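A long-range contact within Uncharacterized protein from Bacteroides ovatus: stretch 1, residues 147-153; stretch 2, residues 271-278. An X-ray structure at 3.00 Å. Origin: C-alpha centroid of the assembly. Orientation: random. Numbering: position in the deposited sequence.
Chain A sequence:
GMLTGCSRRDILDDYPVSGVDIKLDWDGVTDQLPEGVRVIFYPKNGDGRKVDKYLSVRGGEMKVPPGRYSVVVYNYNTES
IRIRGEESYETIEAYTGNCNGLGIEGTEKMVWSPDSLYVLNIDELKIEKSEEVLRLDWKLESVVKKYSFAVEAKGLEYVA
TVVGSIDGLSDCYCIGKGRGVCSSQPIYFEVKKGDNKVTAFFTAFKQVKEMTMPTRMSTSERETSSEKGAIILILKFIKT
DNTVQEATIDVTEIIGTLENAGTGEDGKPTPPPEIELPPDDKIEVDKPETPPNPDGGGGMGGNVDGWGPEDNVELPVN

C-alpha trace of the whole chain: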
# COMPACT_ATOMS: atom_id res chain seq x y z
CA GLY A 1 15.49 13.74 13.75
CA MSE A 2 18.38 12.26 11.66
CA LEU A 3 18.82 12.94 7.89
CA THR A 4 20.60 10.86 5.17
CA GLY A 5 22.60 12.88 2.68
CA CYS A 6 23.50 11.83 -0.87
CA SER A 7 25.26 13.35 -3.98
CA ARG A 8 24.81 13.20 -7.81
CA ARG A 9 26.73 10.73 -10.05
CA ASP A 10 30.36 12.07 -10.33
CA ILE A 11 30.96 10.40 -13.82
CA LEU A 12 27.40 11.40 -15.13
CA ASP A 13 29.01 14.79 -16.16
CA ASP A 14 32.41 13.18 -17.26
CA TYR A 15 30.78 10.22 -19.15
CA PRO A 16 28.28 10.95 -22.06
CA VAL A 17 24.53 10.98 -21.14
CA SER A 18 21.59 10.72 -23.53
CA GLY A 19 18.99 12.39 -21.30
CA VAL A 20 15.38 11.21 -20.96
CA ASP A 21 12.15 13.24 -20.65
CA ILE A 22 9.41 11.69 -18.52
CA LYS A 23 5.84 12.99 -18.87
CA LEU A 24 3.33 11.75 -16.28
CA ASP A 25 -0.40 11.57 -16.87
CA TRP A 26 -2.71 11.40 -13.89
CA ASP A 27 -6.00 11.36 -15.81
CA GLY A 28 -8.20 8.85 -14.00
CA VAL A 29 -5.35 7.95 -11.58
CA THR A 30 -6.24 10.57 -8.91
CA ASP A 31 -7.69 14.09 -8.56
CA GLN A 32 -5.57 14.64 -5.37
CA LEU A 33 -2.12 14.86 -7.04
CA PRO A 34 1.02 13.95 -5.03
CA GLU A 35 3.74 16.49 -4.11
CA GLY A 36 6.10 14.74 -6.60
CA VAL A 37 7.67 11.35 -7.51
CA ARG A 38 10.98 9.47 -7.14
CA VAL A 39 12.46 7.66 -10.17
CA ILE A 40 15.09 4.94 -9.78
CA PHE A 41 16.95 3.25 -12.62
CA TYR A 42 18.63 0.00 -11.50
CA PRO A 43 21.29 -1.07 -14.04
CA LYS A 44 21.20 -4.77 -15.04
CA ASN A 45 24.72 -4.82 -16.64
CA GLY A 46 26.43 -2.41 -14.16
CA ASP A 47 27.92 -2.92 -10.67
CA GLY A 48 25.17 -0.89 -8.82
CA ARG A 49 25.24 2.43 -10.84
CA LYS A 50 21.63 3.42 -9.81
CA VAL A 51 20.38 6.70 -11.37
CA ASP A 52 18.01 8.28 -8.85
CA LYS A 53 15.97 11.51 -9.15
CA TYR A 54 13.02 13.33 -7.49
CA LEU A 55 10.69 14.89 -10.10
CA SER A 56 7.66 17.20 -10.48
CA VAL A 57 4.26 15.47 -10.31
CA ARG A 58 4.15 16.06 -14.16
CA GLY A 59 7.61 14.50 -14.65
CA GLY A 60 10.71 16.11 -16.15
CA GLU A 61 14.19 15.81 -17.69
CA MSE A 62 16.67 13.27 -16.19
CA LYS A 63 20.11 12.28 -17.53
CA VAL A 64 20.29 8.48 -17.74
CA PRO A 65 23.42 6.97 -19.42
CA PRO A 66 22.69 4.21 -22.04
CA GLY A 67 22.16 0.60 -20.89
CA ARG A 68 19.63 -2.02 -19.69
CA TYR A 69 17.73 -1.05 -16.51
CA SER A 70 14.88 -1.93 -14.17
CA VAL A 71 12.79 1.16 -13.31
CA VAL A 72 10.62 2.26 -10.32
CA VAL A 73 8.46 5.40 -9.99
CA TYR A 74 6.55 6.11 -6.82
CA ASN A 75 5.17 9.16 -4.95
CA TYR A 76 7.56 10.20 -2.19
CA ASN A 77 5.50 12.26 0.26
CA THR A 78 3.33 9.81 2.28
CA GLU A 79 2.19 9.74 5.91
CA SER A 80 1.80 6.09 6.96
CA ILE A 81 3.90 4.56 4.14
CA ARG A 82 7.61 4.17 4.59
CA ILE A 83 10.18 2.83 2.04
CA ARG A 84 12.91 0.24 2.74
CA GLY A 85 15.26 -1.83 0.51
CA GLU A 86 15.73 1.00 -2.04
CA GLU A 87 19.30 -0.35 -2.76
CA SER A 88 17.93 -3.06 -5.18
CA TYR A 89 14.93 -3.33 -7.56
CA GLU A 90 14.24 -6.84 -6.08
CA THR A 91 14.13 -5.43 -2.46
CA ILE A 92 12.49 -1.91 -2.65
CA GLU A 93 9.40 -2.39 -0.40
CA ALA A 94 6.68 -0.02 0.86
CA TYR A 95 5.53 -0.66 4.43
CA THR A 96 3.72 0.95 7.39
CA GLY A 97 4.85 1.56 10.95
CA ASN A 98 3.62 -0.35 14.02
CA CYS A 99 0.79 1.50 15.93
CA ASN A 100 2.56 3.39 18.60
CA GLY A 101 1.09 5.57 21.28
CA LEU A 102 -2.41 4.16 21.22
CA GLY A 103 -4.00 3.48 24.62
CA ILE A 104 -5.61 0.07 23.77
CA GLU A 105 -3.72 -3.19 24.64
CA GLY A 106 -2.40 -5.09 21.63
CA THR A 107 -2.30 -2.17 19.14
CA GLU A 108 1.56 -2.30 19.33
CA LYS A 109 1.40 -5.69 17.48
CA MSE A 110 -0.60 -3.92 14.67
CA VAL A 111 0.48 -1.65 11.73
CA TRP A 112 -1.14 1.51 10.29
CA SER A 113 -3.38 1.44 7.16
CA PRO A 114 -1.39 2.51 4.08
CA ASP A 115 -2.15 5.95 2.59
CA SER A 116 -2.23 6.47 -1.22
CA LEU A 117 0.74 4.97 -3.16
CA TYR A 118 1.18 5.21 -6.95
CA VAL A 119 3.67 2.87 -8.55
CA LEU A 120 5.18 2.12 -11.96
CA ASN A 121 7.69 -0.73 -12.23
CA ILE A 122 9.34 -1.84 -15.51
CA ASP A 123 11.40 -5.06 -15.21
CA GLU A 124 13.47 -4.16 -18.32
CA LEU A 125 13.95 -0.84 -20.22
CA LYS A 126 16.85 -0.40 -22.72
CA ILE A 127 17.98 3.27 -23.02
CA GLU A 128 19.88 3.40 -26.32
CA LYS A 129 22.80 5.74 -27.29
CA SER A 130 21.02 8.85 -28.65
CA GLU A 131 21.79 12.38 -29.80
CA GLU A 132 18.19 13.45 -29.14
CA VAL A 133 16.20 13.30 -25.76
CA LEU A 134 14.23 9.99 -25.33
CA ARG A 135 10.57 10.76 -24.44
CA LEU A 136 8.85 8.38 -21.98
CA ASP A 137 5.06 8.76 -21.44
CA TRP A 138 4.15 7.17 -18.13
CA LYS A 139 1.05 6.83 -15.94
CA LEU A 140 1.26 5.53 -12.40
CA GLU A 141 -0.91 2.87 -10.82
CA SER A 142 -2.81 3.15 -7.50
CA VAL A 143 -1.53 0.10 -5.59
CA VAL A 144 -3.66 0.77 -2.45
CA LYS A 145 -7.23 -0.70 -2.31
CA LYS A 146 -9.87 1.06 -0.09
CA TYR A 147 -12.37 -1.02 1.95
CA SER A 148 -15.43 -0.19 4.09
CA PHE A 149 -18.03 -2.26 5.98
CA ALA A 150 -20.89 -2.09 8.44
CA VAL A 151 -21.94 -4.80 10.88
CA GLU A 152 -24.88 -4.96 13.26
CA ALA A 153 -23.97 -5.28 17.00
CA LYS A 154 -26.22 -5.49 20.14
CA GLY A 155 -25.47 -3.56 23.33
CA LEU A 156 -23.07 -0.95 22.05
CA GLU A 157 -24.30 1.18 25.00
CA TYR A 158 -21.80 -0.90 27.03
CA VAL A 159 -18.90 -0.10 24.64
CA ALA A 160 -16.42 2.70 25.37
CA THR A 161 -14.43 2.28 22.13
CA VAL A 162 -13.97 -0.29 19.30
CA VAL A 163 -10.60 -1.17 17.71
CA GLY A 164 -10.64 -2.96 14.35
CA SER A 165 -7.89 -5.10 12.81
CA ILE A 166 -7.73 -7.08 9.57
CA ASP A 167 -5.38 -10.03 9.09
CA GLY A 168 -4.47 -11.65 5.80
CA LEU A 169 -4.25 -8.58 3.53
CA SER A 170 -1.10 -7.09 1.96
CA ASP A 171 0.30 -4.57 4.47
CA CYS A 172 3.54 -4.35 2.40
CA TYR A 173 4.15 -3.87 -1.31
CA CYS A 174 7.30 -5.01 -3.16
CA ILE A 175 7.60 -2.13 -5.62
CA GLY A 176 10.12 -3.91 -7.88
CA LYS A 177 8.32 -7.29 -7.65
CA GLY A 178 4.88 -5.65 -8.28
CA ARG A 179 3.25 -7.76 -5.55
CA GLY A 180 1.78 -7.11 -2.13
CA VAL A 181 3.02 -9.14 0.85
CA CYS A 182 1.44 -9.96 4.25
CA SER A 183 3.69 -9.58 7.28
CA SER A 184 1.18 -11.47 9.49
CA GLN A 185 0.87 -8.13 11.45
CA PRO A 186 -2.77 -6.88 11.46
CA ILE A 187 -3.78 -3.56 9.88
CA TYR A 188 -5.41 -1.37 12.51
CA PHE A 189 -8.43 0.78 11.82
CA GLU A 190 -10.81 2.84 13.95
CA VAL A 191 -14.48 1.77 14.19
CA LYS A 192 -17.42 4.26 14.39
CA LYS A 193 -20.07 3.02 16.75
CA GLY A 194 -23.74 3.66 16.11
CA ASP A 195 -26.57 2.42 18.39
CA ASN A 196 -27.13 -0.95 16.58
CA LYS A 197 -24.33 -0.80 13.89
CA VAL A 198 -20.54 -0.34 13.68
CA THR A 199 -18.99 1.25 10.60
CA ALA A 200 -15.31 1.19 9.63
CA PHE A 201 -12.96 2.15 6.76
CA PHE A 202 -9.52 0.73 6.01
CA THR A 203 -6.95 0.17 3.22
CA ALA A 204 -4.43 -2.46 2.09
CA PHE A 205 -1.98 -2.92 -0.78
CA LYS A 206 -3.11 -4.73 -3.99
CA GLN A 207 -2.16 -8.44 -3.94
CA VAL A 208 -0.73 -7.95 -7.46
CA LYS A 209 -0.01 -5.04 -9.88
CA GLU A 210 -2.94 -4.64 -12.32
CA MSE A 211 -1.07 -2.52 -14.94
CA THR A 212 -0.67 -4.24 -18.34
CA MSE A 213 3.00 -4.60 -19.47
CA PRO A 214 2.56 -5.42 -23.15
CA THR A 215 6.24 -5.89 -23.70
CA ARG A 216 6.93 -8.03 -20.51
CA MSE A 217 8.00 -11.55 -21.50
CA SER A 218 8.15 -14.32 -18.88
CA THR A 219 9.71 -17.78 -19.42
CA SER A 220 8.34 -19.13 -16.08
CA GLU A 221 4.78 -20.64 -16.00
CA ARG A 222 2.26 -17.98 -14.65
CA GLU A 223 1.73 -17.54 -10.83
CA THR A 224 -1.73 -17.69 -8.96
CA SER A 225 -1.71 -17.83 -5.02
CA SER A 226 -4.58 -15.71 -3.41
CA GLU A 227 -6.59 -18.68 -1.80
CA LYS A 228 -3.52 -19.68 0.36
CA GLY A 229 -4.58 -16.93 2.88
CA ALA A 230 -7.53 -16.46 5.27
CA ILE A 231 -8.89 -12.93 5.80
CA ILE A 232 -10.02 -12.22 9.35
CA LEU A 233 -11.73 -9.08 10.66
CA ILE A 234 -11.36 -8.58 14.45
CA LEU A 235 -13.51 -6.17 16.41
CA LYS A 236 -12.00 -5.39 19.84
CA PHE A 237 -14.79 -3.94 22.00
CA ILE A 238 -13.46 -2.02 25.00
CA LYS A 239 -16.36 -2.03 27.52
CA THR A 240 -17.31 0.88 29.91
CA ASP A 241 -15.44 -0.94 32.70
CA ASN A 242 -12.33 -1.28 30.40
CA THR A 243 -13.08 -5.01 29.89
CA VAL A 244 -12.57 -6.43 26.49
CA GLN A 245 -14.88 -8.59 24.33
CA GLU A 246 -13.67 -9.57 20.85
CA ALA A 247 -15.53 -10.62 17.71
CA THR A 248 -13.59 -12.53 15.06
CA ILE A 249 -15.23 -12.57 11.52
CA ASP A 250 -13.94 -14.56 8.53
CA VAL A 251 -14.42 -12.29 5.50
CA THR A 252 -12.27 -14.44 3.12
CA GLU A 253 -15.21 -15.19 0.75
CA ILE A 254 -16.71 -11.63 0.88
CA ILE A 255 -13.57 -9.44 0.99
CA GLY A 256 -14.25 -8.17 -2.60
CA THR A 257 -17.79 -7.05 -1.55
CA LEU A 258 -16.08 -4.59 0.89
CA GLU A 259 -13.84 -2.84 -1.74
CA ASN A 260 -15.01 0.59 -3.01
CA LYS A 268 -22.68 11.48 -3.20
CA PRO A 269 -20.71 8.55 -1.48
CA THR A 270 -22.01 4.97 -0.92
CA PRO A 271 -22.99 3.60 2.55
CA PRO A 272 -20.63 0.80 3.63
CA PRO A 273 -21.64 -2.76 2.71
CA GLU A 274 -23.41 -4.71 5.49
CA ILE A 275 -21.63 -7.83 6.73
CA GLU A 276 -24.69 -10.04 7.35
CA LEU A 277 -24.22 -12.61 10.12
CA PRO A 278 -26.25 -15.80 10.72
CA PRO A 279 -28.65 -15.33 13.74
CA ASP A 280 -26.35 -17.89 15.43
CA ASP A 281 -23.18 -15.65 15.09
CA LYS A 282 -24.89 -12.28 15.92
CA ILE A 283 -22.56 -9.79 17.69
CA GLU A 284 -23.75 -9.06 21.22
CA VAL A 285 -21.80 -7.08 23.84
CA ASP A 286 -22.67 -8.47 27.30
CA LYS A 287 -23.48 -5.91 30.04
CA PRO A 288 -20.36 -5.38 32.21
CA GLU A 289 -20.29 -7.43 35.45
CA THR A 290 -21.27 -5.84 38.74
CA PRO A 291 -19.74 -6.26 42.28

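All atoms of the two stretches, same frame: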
# COMPACT_ATOMS: atom_id res chain seq x y z
N TYR A 147 -11.29 -0.15 1.49
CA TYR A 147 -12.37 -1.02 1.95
C TYR A 147 -13.22 -0.30 3.00
O TYR A 147 -12.73 0.59 3.70
CB TYR A 147 -11.81 -2.30 2.56
CG TYR A 147 -10.89 -3.11 1.68
CD1 TYR A 147 -9.53 -2.84 1.64
CD2 TYR A 147 -11.35 -4.26 1.03
CE1 TYR A 147 -8.66 -3.62 0.88
CE2 TYR A 147 -10.48 -5.05 0.27
CZ TYR A 147 -9.13 -4.73 0.20
OH TYR A 147 -8.27 -5.50 -0.55
N SER A 148 -14.48 -0.70 3.11
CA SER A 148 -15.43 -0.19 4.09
C SER A 148 -16.42 -1.30 4.41
O SER A 148 -16.65 -2.16 3.56
CB SER A 148 -16.15 1.06 3.58
OG SER A 148 -17.08 0.81 2.53
N PHE A 149 -17.00 -1.29 5.61
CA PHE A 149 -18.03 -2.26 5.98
C PHE A 149 -18.88 -1.71 7.10
O PHE A 149 -18.54 -0.70 7.74
CB PHE A 149 -17.42 -3.61 6.39
CG PHE A 149 -16.73 -3.60 7.73
CD1 PHE A 149 -17.45 -3.85 8.90
CD2 PHE A 149 -15.38 -3.31 7.84
CE1 PHE A 149 -16.82 -3.79 10.15
CE2 PHE A 149 -14.75 -3.28 9.08
CZ PHE A 149 -15.48 -3.52 10.23
N ALA A 150 -19.99 -2.39 7.35
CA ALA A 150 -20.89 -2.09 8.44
C ALA A 150 -21.43 -3.40 8.99
O ALA A 150 -21.75 -4.30 8.21
CB ALA A 150 -22.01 -1.17 7.99
N VAL A 151 -21.42 -3.57 10.32
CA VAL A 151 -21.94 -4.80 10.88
C VAL A 151 -22.81 -4.45 12.09
O VAL A 151 -22.52 -3.52 12.84
CB VAL A 151 -20.86 -5.86 11.17
CG1 VAL A 151 -19.86 -5.38 12.19
CG2 VAL A 151 -21.48 -7.18 11.60
N GLU A 152 -23.92 -5.15 12.20
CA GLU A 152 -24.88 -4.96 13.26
C GLU A 152 -24.36 -5.57 14.56
O GLU A 152 -23.88 -6.71 14.54
CB GLU A 152 -26.17 -5.63 12.81
CG GLU A 152 -27.44 -5.05 13.37
CD GLU A 152 -28.64 -5.81 12.84
OE1 GLU A 152 -28.94 -5.65 11.63
OE2 GLU A 152 -29.20 -6.63 13.60
N ALA A 153 -24.42 -4.81 15.69
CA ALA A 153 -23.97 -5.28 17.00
C ALA A 153 -24.87 -4.78 18.17
O ALA A 153 -25.12 -3.57 18.33
CB ALA A 153 -22.54 -4.86 17.24
N PRO A 271 -23.04 4.14 1.18
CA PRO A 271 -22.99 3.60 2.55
C PRO A 271 -22.21 2.29 2.56
O PRO A 271 -22.26 1.55 1.57
CB PRO A 271 -24.47 3.40 2.90
CG PRO A 271 -25.14 3.23 1.62
CD PRO A 271 -24.42 4.16 0.68
N PRO A 272 -21.47 2.00 3.64
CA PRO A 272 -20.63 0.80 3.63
C PRO A 272 -21.44 -0.47 3.58
O PRO A 272 -22.54 -0.52 4.12
CB PRO A 272 -19.83 0.92 4.93
CG PRO A 272 -19.85 2.38 5.24
CD PRO A 272 -21.24 2.79 4.86
N PRO A 273 -20.93 -1.48 2.85
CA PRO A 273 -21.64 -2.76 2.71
C PRO A 273 -21.90 -3.46 4.04
O PRO A 273 -20.99 -3.56 4.87
CB PRO A 273 -20.67 -3.61 1.88
CG PRO A 273 -19.77 -2.68 1.24
CD PRO A 273 -19.63 -1.52 2.14
N GLU A 274 -23.13 -3.98 4.25
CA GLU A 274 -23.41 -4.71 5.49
C GLU A 274 -22.81 -6.12 5.43
O GLU A 274 -22.91 -6.82 4.42
CB GLU A 274 -24.92 -4.74 5.87
CG GLU A 274 -25.25 -5.60 7.09
CD GLU A 274 -26.45 -5.20 7.92
OE1 GLU A 274 -27.59 -5.48 7.49
OE2 GLU A 274 -26.26 -4.66 9.04
N ILE A 275 -22.13 -6.50 6.51
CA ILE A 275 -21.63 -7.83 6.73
C ILE A 275 -22.76 -8.51 7.51
O ILE A 275 -22.97 -8.25 8.70
CB ILE A 275 -20.25 -7.86 7.41
CG1 ILE A 275 -19.20 -7.16 6.54
CG2 ILE A 275 -19.84 -9.29 7.70
CD1 ILE A 275 -17.77 -7.08 7.14
N GLU A 276 -23.58 -9.28 6.79
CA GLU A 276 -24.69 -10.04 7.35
C GLU A 276 -24.15 -11.26 8.09
O GLU A 276 -23.24 -11.95 7.59
CB GLU A 276 -25.68 -10.47 6.25
CG GLU A 276 -26.94 -9.62 6.18
CD GLU A 276 -27.68 -9.73 4.86
OE1 GLU A 276 -28.49 -10.68 4.70
OE2 GLU A 276 -27.42 -8.88 3.98
N LEU A 277 -24.65 -11.49 9.30
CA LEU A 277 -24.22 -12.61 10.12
C LEU A 277 -25.37 -13.57 10.33
O LEU A 277 -26.50 -13.11 10.45
CB LEU A 277 -23.71 -12.09 11.47
CG LEU A 277 -22.33 -11.43 11.50
CD1 LEU A 277 -22.09 -10.75 12.82
CD2 LEU A 277 -21.22 -12.44 11.25
N PRO A 278 -25.13 -14.90 10.40
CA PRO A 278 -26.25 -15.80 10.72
C PRO A 278 -26.82 -15.44 12.09
O PRO A 278 -26.08 -14.84 12.89
CB PRO A 278 -25.61 -17.20 10.71
CG PRO A 278 -24.16 -16.97 10.88
CD PRO A 278 -23.84 -15.62 10.31

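Stretch 1 is a β-strand that extends beyond both of its ends here; stretch 2 is largely irregular, with three consecutive prolines before a short, weakly bonded strand around Glu274 and Ile275. Together they bury 474 Å², and two backbone hydrogen bonds centred on one residue, Ala150, fix their register.

Tyr147 makes no contact with stretch 2. Contact begins at Ser148, whose CA-to-CB bond points toward the proline run. Its OG lies 3.7 Å from Pro272 CB and, with chi1 at 70° (p), 3.5 Å from Pro273 CD, while Ser148 O lies 3.4 Å from the same Pro273 CD. These are packing contacts. A proline nitrogen in a chain carries no hydrogen, so Pro273 cannot donate a backbone hydrogen bond to this carbonyl, and its ring carbon occupies the space instead.

The CA-to-CB bond of Phe149 points away overall, yet Phe149 CB reaches Ile275 CD1 at 3.6 Å. This methyl group approaches the aromatic ring obliquely. On the backbone, Phe149 CA makes a CA-H...O contact with Pro273 O (3.4 Å, 132° at the hydrogen), and Phe149 O packs 3.5 Å from Pro272 CB.

Ala150 is the anchor. Its N donates to Pro273 O at 2.9 Å with an N-H...O angle of 142°, and its O accepts from Ile275 N at 2.8 Å and a straighter 167°. One residue thus bonds to the residues before and after Glu274, the pattern of a parallel bridge, with Ala150 CA 4.7 Å from Glu274 CA. Ala150 O also receives a CA-H...O contact from Glu274 CA (3.2 Å, 147°). Pro273 is tolerated here because this pairing uses its carbonyl and asks for no N-H, which proline lacks. The alanine methyl, on the same face of the sheet as the Glu274 side chain, is buried, with Ala150 CB 4.3 Å from Pro272 CB.

Val151 turns to the other face of the sheet, the one that Ile275 also occupies. Val151 CB and Ile275 CB are 4.3 Å apart, and Val151 CG2 meets Leu277 CD1 at 3.8 Å and Ile275 O at 3.4 Å. Branched aliphatic side chains fit here: both Val151 and Ile275 are buried, and Ile275, in its m,t rotamer, also reaches Phe149.

At exposed Glu152 the attraction fades. Its OE1 stands 3.9 Å from Glu274 OE2, two like charges close together, so this pair offers no salt bridge to hold the stretches. Ala153 makes no contact, leaving the attachment to Ala150's hydrogen bonds and the flanking apolar packing.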